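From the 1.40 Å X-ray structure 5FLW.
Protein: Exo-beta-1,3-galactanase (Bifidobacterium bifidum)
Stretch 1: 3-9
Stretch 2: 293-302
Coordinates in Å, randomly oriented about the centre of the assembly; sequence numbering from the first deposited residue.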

# COMPACT_ATOMS: atom_id res chain seq x y z
N ASP A 3 -17.25 -14.69 1.29
CA ASP A 3 -16.36 -13.57 0.95
C ASP A 3 -17.11 -12.48 0.23
O ASP A 3 -18.17 -12.73 -0.34
CB ASP A 3 -15.26 -14.05 0.01
CG ASP A 3 -14.44 -15.17 0.60
OD1 ASP A 3 -13.96 -15.02 1.74
OD2 ASP A 3 -14.32 -16.23 -0.07
N ARG A 4 -16.52 -11.30 0.18
CA ARG A 4 -17.12 -10.18 -0.54
C ARG A 4 -16.13 -9.77 -1.62
O ARG A 4 -15.07 -9.20 -1.33
CB ARG A 4 -17.44 -9.00 0.39
CG ARG A 4 -18.26 -7.95 -0.35
CD ARG A 4 -18.48 -6.67 0.44
NE ARG A 4 -19.42 -5.79 -0.27
CZ ARG A 4 -19.74 -4.55 0.10
NH1 ARG A 4 -19.18 -4.00 1.18
NH2 ARG A 4 -20.60 -3.85 -0.64
N PHE A 5 -16.45 -10.10 -2.88
CA PHE A 5 -15.57 -9.81 -4.00
C PHE A 5 -16.28 -8.94 -5.03
O PHE A 5 -17.49 -9.05 -5.23
CB PHE A 5 -15.10 -11.08 -4.70
CG PHE A 5 -14.28 -11.99 -3.83
CD1 PHE A 5 -13.28 -11.46 -3.00
CD2 PHE A 5 -14.49 -13.37 -3.87
CE1 PHE A 5 -12.50 -12.29 -2.18
CE2 PHE A 5 -13.73 -14.24 -3.09
CZ PHE A 5 -12.72 -13.70 -2.22
N GLY A 6 -15.48 -8.10 -5.70
CA GLY A 6 -15.95 -7.23 -6.76
C GLY A 6 -15.54 -5.79 -6.52
O GLY A 6 -14.53 -5.52 -5.85
N ALA A 7 -16.33 -4.86 -7.06
CA ALA A 7 -16.10 -3.43 -6.92
C ALA A 7 -17.24 -2.86 -6.07
O ALA A 7 -18.42 -3.13 -6.34
CB ALA A 7 -16.09 -2.76 -8.30
N PHE A 8 -16.89 -2.10 -5.02
CA PHE A 8 -17.91 -1.60 -4.11
C PHE A 8 -17.31 -0.51 -3.23
O PHE A 8 -16.08 -0.38 -3.09
CB PHE A 8 -18.51 -2.71 -3.22
CG PHE A 8 -17.48 -3.55 -2.51
CD1 PHE A 8 -16.94 -3.14 -1.29
CD2 PHE A 8 -17.02 -4.75 -3.08
CE1 PHE A 8 -15.98 -3.91 -0.63
CE2 PHE A 8 -16.05 -5.53 -2.42
CZ PHE A 8 -15.53 -5.12 -1.20
N LEU A 9 -18.21 0.27 -2.63
CA LEU A 9 -17.82 1.27 -1.66
C LEU A 9 -18.03 0.68 -0.26
O LEU A 9 -19.18 0.43 0.14
CB LEU A 9 -18.64 2.55 -1.83
CG LEU A 9 -18.26 3.68 -0.87
CD1 LEU A 9 -16.80 4.12 -1.10
CD2 LEU A 9 -19.26 4.85 -0.95
N THR A 293 -8.57 -12.68 -12.02
CA THR A 293 -9.69 -12.99 -12.91
C THR A 293 -11.03 -12.62 -12.31
O THR A 293 -11.34 -13.01 -11.17
CB THR A 293 -9.74 -14.47 -13.28
OG1 THR A 293 -8.46 -14.85 -13.78
CG2 THR A 293 -10.72 -14.66 -14.36
N TRP A 294 -11.85 -11.90 -13.08
CA TRP A 294 -13.19 -11.58 -12.62
C TRP A 294 -14.09 -12.82 -12.69
O TRP A 294 -13.86 -13.75 -13.47
CB TRP A 294 -13.79 -10.48 -13.51
CG TRP A 294 -14.99 -9.80 -12.96
CD1 TRP A 294 -16.30 -10.09 -13.22
CD2 TRP A 294 -15.01 -8.68 -12.04
NE1 TRP A 294 -17.13 -9.22 -12.54
CE2 TRP A 294 -16.37 -8.35 -11.80
CE3 TRP A 294 -14.01 -7.93 -11.40
CZ2 TRP A 294 -16.76 -7.31 -10.96
CZ3 TRP A 294 -14.39 -6.88 -10.56
CH2 TRP A 294 -15.76 -6.58 -10.35
N SER A 295 -15.15 -12.81 -11.88
CA SER A 295 -16.20 -13.82 -11.92
C SER A 295 -17.55 -13.13 -11.96
O SER A 295 -17.76 -12.08 -11.34
CB SER A 295 -16.10 -14.69 -10.66
OG SER A 295 -17.30 -15.42 -10.50
N ASP A 296 -18.49 -13.75 -12.69
CA ASP A 296 -19.86 -13.24 -12.84
C ASP A 296 -20.54 -12.98 -11.52
O ASP A 296 -21.49 -12.18 -11.46
CB ASP A 296 -20.71 -14.31 -13.51
CG ASP A 296 -20.45 -14.43 -14.97
OD1 ASP A 296 -19.82 -13.49 -15.50
OD2 ASP A 296 -20.86 -15.45 -15.57
N THR A 297 -20.20 -13.77 -10.50
CA THR A 297 -20.83 -13.65 -9.19
C THR A 297 -20.36 -12.43 -8.40
O THR A 297 -20.98 -12.10 -7.37
CB THR A 297 -20.56 -14.92 -8.38
OG1 THR A 297 -19.16 -15.01 -8.12
CG2 THR A 297 -21.04 -16.13 -9.17
N TYR A 298 -19.28 -11.78 -8.81
CA TYR A 298 -18.79 -10.62 -8.08
C TYR A 298 -19.76 -9.43 -8.21
O TYR A 298 -20.50 -9.30 -9.19
CB TYR A 298 -17.41 -10.24 -8.60
CG TYR A 298 -16.33 -11.28 -8.35
CD1 TYR A 298 -16.59 -12.44 -7.65
CD2 TYR A 298 -15.03 -11.07 -8.82
CE1 TYR A 298 -15.62 -13.39 -7.42
CE2 TYR A 298 -14.02 -12.00 -8.57
CZ TYR A 298 -14.32 -13.16 -7.87
OH TYR A 298 -13.33 -14.10 -7.63
N GLU A 299 -19.73 -8.55 -7.22
CA GLU A 299 -20.57 -7.35 -7.27
C GLU A 299 -19.88 -6.20 -8.00
O GLU A 299 -18.66 -6.20 -8.20
CB GLU A 299 -21.03 -6.96 -5.87
CG GLU A 299 -19.99 -6.36 -5.01
CD GLU A 299 -20.53 -6.11 -3.62
OE1 GLU A 299 -21.10 -5.03 -3.39
OE2 GLU A 299 -20.42 -7.01 -2.76
N GLY A 300 -20.67 -5.21 -8.39
CA GLY A 300 -20.14 -4.10 -9.16
C GLY A 300 -19.81 -4.53 -10.58
O GLY A 300 -20.14 -5.63 -11.02
N THR A 301 -19.09 -3.66 -11.30
CA THR A 301 -18.80 -3.88 -12.72
C THR A 301 -17.30 -3.81 -12.96
O THR A 301 -16.56 -3.17 -12.22
CB THR A 301 -19.52 -2.85 -13.61
OG1 THR A 301 -19.27 -1.53 -13.14
CG2 THR A 301 -21.02 -3.11 -13.60
N THR A 302 -16.87 -4.51 -14.02
CA THR A 302 -15.45 -4.58 -14.38
C THR A 302 -14.89 -3.23 -14.81
O THR A 302 -13.67 -3.04 -14.80
CB THR A 302 -15.24 -5.62 -15.48
OG1 THR A 302 -16.02 -5.25 -16.62
CG2 THR A 302 -15.74 -6.98 -15.01
O HOH W 1 -19.62 -9.71 -3.45

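Residues from near the two ends of the chain meet in a short, strand-like contact, built on a single beta bridge and flanked by a salt bridge on a polar side and aromatic packing on an apolar one. The bridge pairs Gly 6 with Glu 299, whose backbone reaches Phe 5 and Ala 7 through two hydrogen bonds: Glu 299 N donates to Phe 5 O (3.0 Å), and Ala 7 N donates to Glu 299 O (2.9 Å). Both are nearly straight, with angles of 164° and 162°. Two CA-H...O contacts supplement them, Gly 6 CA to Glu 299 O at 3.2 Å and Gly 300 CA to Ala 7 O at 3.4 Å. These close approaches leave no room for side chains: an ideal CB on Gly 6 would lie 2.1 Å from Glu 299 O, and one on Gly 300 would lie 2.2 Å from Ala 7 O. The backbone angles of both residues also suit glycine.

The Glu 299 carboxylate meets the extended, all-t side chain of Arg 4 in a two-pronged salt bridge. Arg 4 NE donates to Glu 299 OE2 (2.9 Å) and Arg 4 NH2 to Glu 299 OE1 (3.0 Å), so opposite charges are joined by directional bonds. Water 1 ties this pair to the backbone, donating to both Phe 5 O and Glu 299 OE2, each 2.9 Å from its oxygen.

Phe 5 CB sits over one face of the Tyr 298 ring, 3.6 Å from its centroid, in a CH-pi contact; the two rings themselves meet obliquely, their planes at 59°. Trp 294 CH2 approaches Gly 6 CA (3.7 Å) and Ala 7 CB (4.3 Å), adding apolar contact. Before the bridge, a type I turn from Ser 295 to Tyr 298 is closed by Tyr 298 N donating to Ser 295 O (3.0 Å).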